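Side-chain contacts in caprin-1 (Homo sapiens, PDB 4WBE), which binds mRNA, regulates its transport, translation and/or stability, and plays an essential role in the formation of cytoplasmic stress granules: residues Q22-K27 and N113-T118; T35-G40 and P45-E50. All coordinates share one frame; numbering follows the deposited sequence.

Overall arrangement
Both contacts lie in the largely helical dimerization domain of caprin-1. Contact 2 is nested in the chain loop that contact 1 closes, with centres about 14 Å apart. Both are partly buried, contact 1 the deeper. Contact 1 packs the loop after helix 99-111 on the end of helix 2-27. It rests on one buried aromatic ring and a bridging water, and lies beside the second subunit. Contact 2 is local and further out: it turns helix 31-39 into helix 49-62 with backbone hydrogen bonds, two leucines in the interior and a salt bridge at the surface. Tyr-114 joins the two, since its ring packs on Leu-37 and its OH probably bonds to Asp-36.

Contact 1: residues Q22-K27 and N113-T118; sequences QYVLDK and NYFDST
The loop after helix 99-111 makes a short 3-10 turn in the dimerization domain and sets Phe-115 against the last turns of helix 2-27. Three side chains of helix 2-27 meet the Phe-115 ring. Val-24 CG2 lies over one face, in a CH-pi contact 4.3 Å from the ring centroid. Its other methyl, CG1, touches Phe-115 CE2 at 3.8 Å. Tyr-114 CD2 covers the other face. Lys-27 brings its aliphatic root, with CB 3.6 Å from Phe-115 CE1, while its amino group runs off from the ring. Tyr-23 has CG anti to the backbone N (chi1 177°), which swings its ring toward the loop. There Tyr-23 CE2 meets Phe-115 CD1 obliquely at 4.0 Å. Lys-27 CG packs on a face of the Tyr-23 ring, near its rim. One water spans the polar margin: it lies 2.7 Å from Tyr-23 OH and donates to Phe-115 O at 2.8 Å. Arg-66 of the second subunit also donates to Phe-115 O, so this carbonyl has two partners. Val-24 packs on Leu-72 of the second subunit as well. Within the chain, Val-109 of helix 99-111 touches both Val-24 and Phe-115, and Val-33 of helix 31-39 touches Phe-115.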
ATOM      1  N   GLN A  22       6.242   0.983  -1.979  1.00 11.37           N
ATOM      2  CA  GLN A  22       5.779  -0.294  -2.507  1.00 13.12           C
ATOM      3  C   GLN A  22       6.198  -0.455  -3.959  1.00 10.48           C
ATOM      4  O   GLN A  22       6.618  -1.534  -4.382  1.00 13.66           O
ATOM      5  CB  GLN A  22       4.257  -0.400  -2.377  1.00 12.08           C
ATOM      6  CG  GLN A  22       3.790  -0.564  -0.935  1.00  9.42           C
ATOM      7  CD  GLN A  22       2.290  -0.545  -0.803  1.00 17.07           C
ATOM      8  OE1 GLN A  22       1.603   0.188  -1.514  1.00 14.36           O
ATOM      9  NE2 GLN A  22       1.763  -1.386   0.081  1.00 10.51           N
ATOM     10  N   TYR A  23       6.064   0.619  -4.724  1.00 15.94           N
ATOM     11  CA  TYR A  23       6.511   0.609  -6.106  1.00 18.40           C
ATOM     12  C   TYR A  23       7.999   0.274  -6.197  1.00 20.26           C
ATOM     13  O   TYR A  23       8.406  -0.613  -6.957  1.00 20.28           O
ATOM     14  CB  TYR A  23       6.214   1.951  -6.787  1.00 18.58           C
ATOM     15  CG  TYR A  23       6.737   2.005  -8.201  1.00 20.80           C
ATOM     16  CD1 TYR A  23       6.010   1.458  -9.248  1.00 23.32           C
ATOM     17  CD2 TYR A  23       7.956   2.602  -8.490  1.00 19.88           C
ATOM     18  CE1 TYR A  23       6.489   1.495 -10.548  1.00 25.67           C
ATOM     19  CE2 TYR A  23       8.440   2.648  -9.779  1.00 24.65           C
ATOM     20  CZ  TYR A  23       7.704   2.094 -10.802  1.00 27.60           C
ATOM     21  OH  TYR A  23       8.192   2.143 -12.089  1.00 32.40           O
ATOM     22  N   VAL A  24       8.809   1.002  -5.431  1.00 16.87           N
ATOM     23  CA  VAL A  24      10.254   0.780  -5.416  1.00 16.66           C
ATOM     24  C   VAL A  24      10.616  -0.639  -4.971  1.00 19.41           C
ATOM     25  O   VAL A  24      11.419  -1.306  -5.622  1.00 21.31           O
ATOM     26  CB  VAL A  24      10.982   1.827  -4.540  1.00 19.69           C
ATOM     27  CG1 VAL A  24      12.441   1.449  -4.344  1.00 21.84           C
ATOM     28  CG2 VAL A  24      10.854   3.215  -5.166  1.00 20.74           C
ATOM     29  N   LEU A  25      10.032  -1.097  -3.865  1.00 15.66           N
ATOM     30  CA  LEU A  25      10.324  -2.439  -3.358  1.00 18.21           C
ATOM     31  C   LEU A  25       9.992  -3.513  -4.390  1.00 20.70           C
ATOM     32  O   LEU A  25      10.711  -4.501  -4.518  1.00 23.81           O
ATOM     33  CB  LEU A  25       9.562  -2.715  -2.053  1.00 18.54           C
ATOM     34  CG  LEU A  25      10.006  -1.925  -0.821  1.00 19.45           C
ATOM     35  CD1 LEU A  25       9.118  -2.227   0.388  1.00 18.20           C
ATOM     36  CD2 LEU A  25      11.461  -2.197  -0.498  1.00 21.11           C
ATOM     37  N   ASP A  26       8.904  -3.310  -5.128  1.00 19.05           N
ATOM     38  CA  ASP A  26       8.525  -4.229  -6.193  1.00 19.44           C
ATOM     39  C   ASP A  26       9.566  -4.231  -7.314  1.00 22.32           C
ATOM     40  O   ASP A  26       9.914  -5.284  -7.851  1.00 22.75           O
ATOM     41  CB  ASP A  26       7.148  -3.866  -6.750  1.00 25.20           C
ATOM     42  CG  ASP A  26       6.690  -4.815  -7.840  1.00 32.19           C
ATOM     43  OD1 ASP A  26       6.734  -4.434  -9.029  1.00 35.26           O
ATOM     44  OD2 ASP A  26       6.302  -5.955  -7.504  1.00 35.73           O
ATOM     45  N   LYS A  27      10.055  -3.048  -7.675  1.00 23.39           N
ATOM     46  CA  LYS A  27      11.054  -2.948  -8.736  1.00 23.48           C
ATOM     47  C   LYS A  27      12.408  -3.527  -8.346  1.00 25.78           C
ATOM     48  O   LYS A  27      13.185  -3.933  -9.210  1.00 28.07           O
ATOM     49  CB  LYS A  27      11.196  -1.502  -9.205  1.00 23.86           C
ATOM     50  CG  LYS A  27       9.949  -0.971  -9.892  1.00 26.48           C
ATOM     51  CD  LYS A  27       9.613  -1.860 -11.087  1.00 35.86           C
ATOM     52  CE  LYS A  27       8.731  -1.145 -12.104  1.00 44.16           C
ATOM     53  NZ  LYS A  27       8.810  -1.800 -13.444  1.00 50.20           N
ATOM     54  N   ASN A 113      16.533   9.753  -7.959  1.00 25.61           N
ATOM     55  CA  ASN A 113      15.698   9.972  -9.138  1.00 22.44           C
ATOM     56  C   ASN A 113      15.808   8.903 -10.224  1.00 23.94           C
ATOM     57  O   ASN A 113      15.381   9.118 -11.356  1.00 25.40           O
ATOM     58  CB  ASN A 113      15.869  11.385  -9.692  1.00 34.77           C
ATOM     59  CG  ASN A 113      15.505  12.437  -8.672  1.00 33.54           C
ATOM     60  OD1 ASN A 113      14.600  12.237  -7.843  1.00 27.85           O
ATOM     61  ND2 ASN A 113      16.196  13.561  -8.720  1.00 32.76           N
ATOM     62  N   TYR A 114      16.385   7.757  -9.870  1.00 24.98           N
ATOM     63  CA  TYR A 114      16.452   6.620 -10.785  1.00 24.98           C
ATOM     64  C   TYR A 114      15.053   6.258 -11.271  1.00 26.70           C
ATOM     65  O   TYR A 114      14.833   6.006 -12.460  1.00 25.05           O
ATOM     66  CB  TYR A 114      17.088   5.409 -10.088  1.00 25.01           C
ATOM     67  CG  TYR A 114      17.078   4.145 -10.923  1.00 25.18           C
ATOM     68  CD1 TYR A 114      18.064   3.919 -11.878  1.00 31.44           C
ATOM     69  CD2 TYR A 114      16.102   3.174 -10.745  1.00 19.94           C
ATOM     70  CE1 TYR A 114      18.067   2.770 -12.649  1.00 32.13           C
ATOM     71  CE2 TYR A 114      16.096   2.014 -11.512  1.00 25.31           C
ATOM     72  CZ  TYR A 114      17.086   1.817 -12.461  1.00 30.64           C
ATOM     73  OH  TYR A 114      17.083   0.672 -13.224  1.00 31.20           O
ATOM     74  N   PHE A 115      14.102   6.265 -10.339  1.00 24.55           N
ATOM     75  CA  PHE A 115      12.742   5.833 -10.622  1.00 23.68           C
ATOM     76  C   PHE A 115      11.850   6.920 -11.226  1.00 27.29           C
ATOM     77  O   PHE A 115      10.646   6.714 -11.392  1.00 31.91           O
ATOM     78  CB  PHE A 115      12.102   5.207  -9.376  1.00 20.04           C
ATOM     79  CG  PHE A 115      12.722   3.898  -8.983  1.00 17.67           C
ATOM     80  CD1 PHE A 115      12.461   2.746  -9.717  1.00 19.09           C
ATOM     81  CD2 PHE A 115      13.564   3.813  -7.884  1.00 16.65           C
ATOM     82  CE1 PHE A 115      13.036   1.533  -9.366  1.00 15.60           C
ATOM     83  CE2 PHE A 115      14.142   2.607  -7.522  1.00 16.48           C
ATOM     84  CZ  PHE A 115      13.878   1.462  -8.262  1.00 17.59           C
ATOM     85  N   ASP A 116      12.439   8.072 -11.547  1.00 22.66           N
ATOM     86  CA  ASP A 116      11.721   9.114 -12.274  1.00 25.17           C
ATOM     87  C   ASP A 116      11.584   8.738 -13.749  1.00 31.39           C
ATOM     88  O   ASP A 116      10.717   9.259 -14.450  1.00 33.66           O
ATOM     89  CB  ASP A 116      12.398  10.477 -12.129  1.00 25.47           C
ATOM     90  CG  ASP A 116      12.115  11.132 -10.793  1.00 26.66           C
ATOM     91  OD1 ASP A 116      11.293  10.602 -10.013  1.00 22.95           O
ATOM     92  OD2 ASP A 116      12.713  12.194 -10.529  1.00 27.98           O
ATOM     93  N   SER A 117      12.434   7.835 -14.226  1.00 40.01           N
ATOM     94  CA  SER A 117      12.243   7.320 -15.568  1.00 45.00           C
ATOM     95  C   SER A 117      11.572   5.961 -15.428  1.00 45.31           C
ATOM     96  O   SER A 117      11.705   5.300 -14.394  1.00 43.13           O
ATOM     97  CB  SER A 117      13.583   7.154 -16.289  1.00 47.52           C
ATOM     98  OG  SER A 117      14.442   8.261 -16.084  1.00 52.10           O
ATOM     99  N   THR A 118      10.845   5.549 -16.463  1.00 45.14           N
ATOM    100  CA  THR A 118      10.240   4.220 -16.494  1.00 47.30           C
ATOM    101  C   THR A 118      11.145   3.343 -17.361  1.00 53.92           C
ATOM    102  O   THR A 118      11.675   3.815 -18.366  1.00 58.44           O
ATOM    103  CB  THR A 118       8.806   4.273 -17.065  1.00 44.68           C
ATOM    104  OG1 THR A 118       8.853   4.344 -18.496  1.00 49.82           O
ATOM    105  CG2 THR A 118       8.070   5.500 -16.535  1.00 42.30           C
TER
HETATM  106  O   HOH W   1       9.487   4.432 -12.602  1.00 31.10           O

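Contact 2: residues T35-G40 and P45-E50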
ATOM      1  N   THR A  35      21.158  -4.015 -10.441  1.00 33.38           N
ATOM      2  CA  THR A  35      22.440  -3.732 -11.065  1.00 39.43           C
ATOM      3  C   THR A  35      22.652  -2.233 -11.214  1.00 37.13           C
ATOM      4  O   THR A  35      23.691  -1.703 -10.814  1.00 37.93           O
ATOM      5  CB  THR A  35      22.541  -4.381 -12.460  1.00 44.40           C
ATOM      6  OG1 THR A  35      22.526  -5.808 -12.330  1.00 47.46           O
ATOM      7  CG2 THR A  35      23.824  -3.953 -13.152  1.00 49.13           C
ATOM      8  N   ASP A  36      21.660  -1.554 -11.782  1.00 41.12           N
ATOM      9  CA  ASP A  36      21.736  -0.113 -11.985  1.00 40.92           C
ATOM     10  C   ASP A  36      21.954   0.671 -10.683  1.00 39.71           C
ATOM     11  O   ASP A  36      22.687   1.658 -10.668  1.00 43.00           O
ATOM     12  CB  ASP A  36      20.470   0.389 -12.685  1.00 37.56           C
ATOM     13  CG  ASP A  36      20.331  -0.136 -14.106  1.00 43.29           C
ATOM     14  OD1 ASP A  36      21.326  -0.650 -14.660  1.00 50.15           O
ATOM     15  OD2 ASP A  36      19.221  -0.025 -14.667  1.00 41.65           O
ATOM     16  N   LEU A  37      21.317   0.237  -9.596  1.00 32.49           N
ATOM     17  CA  LEU A  37      21.432   0.935  -8.314  1.00 32.23           C
ATOM     18  C   LEU A  37      22.778   0.720  -7.632  1.00 35.07           C
ATOM     19  O   LEU A  37      23.342   1.636  -7.029  1.00 34.38           O
ATOM     20  CB  LEU A  37      20.307   0.509  -7.361  1.00 27.93           C
ATOM     21  CG  LEU A  37      18.890   0.950  -7.735  1.00 29.08           C
ATOM     22  CD1 LEU A  37      17.896   0.523  -6.665  1.00 28.55           C
ATOM     23  CD2 LEU A  37      18.818   2.452  -7.967  1.00 27.18           C
ATOM     24  N   LYS A  38      23.296  -0.494  -7.741  1.00 39.89           N
ATOM     25  CA  LYS A  38      24.558  -0.832  -7.095  1.00 44.11           C
ATOM     26  C   LYS A  38      25.752  -0.154  -7.766  1.00 50.57           C
ATOM     27  O   LYS A  38      26.761   0.122  -7.116  1.00 54.28           O
ATOM     28  CB  LYS A  38      24.751  -2.348  -7.039  1.00 43.97           C
ATOM     29  CG  LYS A  38      24.024  -3.026  -5.885  1.00 46.55           C
ATOM     30  CD  LYS A  38      24.373  -4.500  -5.827  1.00 49.75           C
ATOM     31  CE  LYS A  38      23.835  -5.214  -7.050  1.00 52.41           C
ATOM     32  NZ  LYS A  38      24.108  -6.680  -7.011  1.00 55.25           N
ATOM     33  N   GLN A  39      25.634   0.111  -9.066  1.00 57.08           N
ATOM     34  CA  GLN A  39      26.683   0.814  -9.807  1.00 63.14           C
ATOM     35  C   GLN A  39      26.525   2.342  -9.834  1.00 61.63           C
ATOM     36  O   GLN A  39      27.516   3.080  -9.788  1.00 63.87           O
ATOM     37  CB  GLN A  39      26.833   0.231 -11.224  1.00 69.54           C
ATOM     38  CG  GLN A  39      26.198   1.021 -12.370  1.00 74.27           C
ATOM     39  CD  GLN A  39      27.228   1.595 -13.335  1.00 80.32           C
ATOM     40  OE1 GLN A  39      28.388   1.187 -13.337  1.00 83.34           O
ATOM     41  NE2 GLN A  39      26.795   2.511 -14.186  1.00 80.56           N
ATOM     42  N   GLY A  40      25.285   2.816  -9.919  1.00 57.98           N
ATOM     43  CA  GLY A  40      25.033   4.245  -9.923  1.00 54.53           C
ATOM     44  C   GLY A  40      25.018   4.816 -11.326  1.00 57.63           C
ATOM     45  O   GLY A  40      24.870   4.078 -12.300  1.00 59.40           O
ATOM     46  N   PRO A  45      27.645   4.556  -6.672  1.00 47.45           N
ATOM     47  CA  PRO A  45      26.561   3.653  -6.268  1.00 45.44           C
ATOM     48  C   PRO A  45      25.440   4.346  -5.502  1.00 38.45           C
ATOM     49  O   PRO A  45      25.689   5.244  -4.695  1.00 38.71           O
ATOM     50  CB  PRO A  45      27.269   2.657  -5.340  1.00 46.43           C
ATOM     51  CG  PRO A  45      28.705   2.709  -5.744  1.00 49.27           C
ATOM     52  CD  PRO A  45      28.944   4.135  -6.121  1.00 49.33           C
ATOM     53  N   ILE A  46      24.210   3.942  -5.787  1.00 36.58           N
ATOM     54  CA  ILE A  46      23.063   4.370  -5.000  1.00 32.51           C
ATOM     55  C   ILE A  46      22.905   3.446  -3.790  1.00 32.41           C
ATOM     56  O   ILE A  46      22.643   3.908  -2.680  1.00 32.57           O
ATOM     57  CB  ILE A  46      21.781   4.463  -5.844  1.00 32.12           C
ATOM     58  CG1 ILE A  46      22.010   5.424  -7.012  1.00 30.81           C
ATOM     59  CG2 ILE A  46      20.605   4.945  -4.991  1.00 29.92           C
ATOM     60  CD1 ILE A  46      20.952   5.360  -8.090  1.00 30.46           C
ATOM     61  N   LEU A  47      23.064   2.141  -4.017  1.00 38.59           N
ATOM     62  CA  LEU A  47      22.976   1.145  -2.949  1.00 40.53           C
ATOM     63  C   LEU A  47      24.192   0.227  -2.941  1.00 43.11           C
ATOM     64  O   LEU A  47      24.752  -0.077  -3.989  1.00 48.81           O
ATOM     65  CB  LEU A  47      21.724   0.280  -3.131  1.00 38.87           C
ATOM     66  CG  LEU A  47      20.357   0.926  -2.974  1.00 40.25           C
ATOM     67  CD1 LEU A  47      19.258  -0.121  -3.069  1.00 40.34           C
ATOM     68  CD2 LEU A  47      20.271   1.660  -1.651  1.00 40.89           C
ATOM     69  N   SER A  48      24.609  -0.199  -1.752  1.00 37.22           N
ATOM     70  CA  SER A  48      25.557  -1.296  -1.633  1.00 37.56           C
ATOM     71  C   SER A  48      24.742  -2.578  -1.685  1.00 41.19           C
ATOM     72  O   SER A  48      23.519  -2.541  -1.539  1.00 36.95           O
ATOM     73  CB  SER A  48      26.312  -1.221  -0.304  1.00 39.12           C
ATOM     74  OG  SER A  48      25.449  -1.480   0.785  1.00 35.24           O
ATOM     75  N   GLU A  49      25.411  -3.707  -1.894  1.00 43.61           N
ATOM     76  CA  GLU A  49      24.728  -4.994  -1.899  1.00 43.71           C
ATOM     77  C   GLU A  49      24.137  -5.267  -0.519  1.00 39.38           C
ATOM     78  O   GLU A  49      23.081  -5.885  -0.389  1.00 38.14           O
ATOM     79  CB  GLU A  49      25.697  -6.109  -2.307  1.00 48.30           C
ATOM     80  CG  GLU A  49      25.108  -7.517  -2.298  1.00 49.87           C
ATOM     81  CD  GLU A  49      23.972  -7.713  -3.290  1.00 52.94           C
ATOM     82  OE1 GLU A  49      24.146  -7.397  -4.485  1.00 53.36           O
ATOM     83  OE2 GLU A  49      22.905  -8.211  -2.874  1.00 53.18           O
ATOM     84  N   GLU A  50      24.834  -4.786   0.502  1.00 32.62           N
ATOM     85  CA  GLU A  50      24.423  -4.950   1.889  1.00 37.26           C
ATOM     86  C   GLU A  50      23.118  -4.204   2.162  1.00 35.91           C
ATOM     87  O   GLU A  50      22.209  -4.736   2.803  1.00 33.86           O
ATOM     88  CB  GLU A  50      25.528  -4.454   2.825  1.00 43.67           C
ATOM     89  CG  GLU A  50      26.907  -5.073   2.563  1.00 56.47           C
ATOM     90  CD  GLU A  50      27.648  -4.434   1.391  1.00 62.96           C
ATOM     91  OE1 GLU A  50      28.279  -3.374   1.580  1.00 64.73           O
ATOM     92  OE2 GLU A  50      27.593  -4.997   0.277  1.00 62.77           O
TER
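Leu-37 O, in the last turn of helix 31-39, accepts two backbone hydrogen bonds from the returning chain, from Ile-46 N at 2.8 Å and Leu-47 N at 3.1 Å. The unit is a helix-loop-helix connection in the dimerization domain, leading from helix 31-39 to helix 49-62. Ile-46 N comes nearly in line with the C=O bond. Leu-47 N sits above the carbonyl plane, yet its N-H points well at the oxygen (165°). Leu-47 O in turn receives a CA-H contact from Lys-38. Gly-40 leaves helix 31-39 with positive phi, and its lack of a CB lets Pro-45 N come close. Ser-48 is the N-cap of helix 49-62, and its OG accepts from Glu-51 N.

The apolar side is carried by Leu-37. Its two methyls part: CD2 meets Ile-46 CD1 at 3.6 Å, and CD1 meets Leu-47 CD1 at 3.9 Å. The two leucines lie side by side and point the same way. Leu-47 goes on to Leu-52 and Leu-55 of helix 49-62 and to Ile-105 and Val-109 of helix 99-111.

The polar side lies at the surface. Lys-38 runs past Leu-47 O, with CG 3.6 Å from that oxygen, and bends at chi3 (-66°). Glu-49 bends at chi2 (63°), which brings its carboxylate back to the lysine. With an alanine in place of Lys-38, the Glu-49 carboxylate would probably lose its charged mate and be set free to turn. The salt bridge is short, with Lys-38 NZ 2.6 Å from Glu-49 OE1 and nearly in line with the C-O bond of that oxygen.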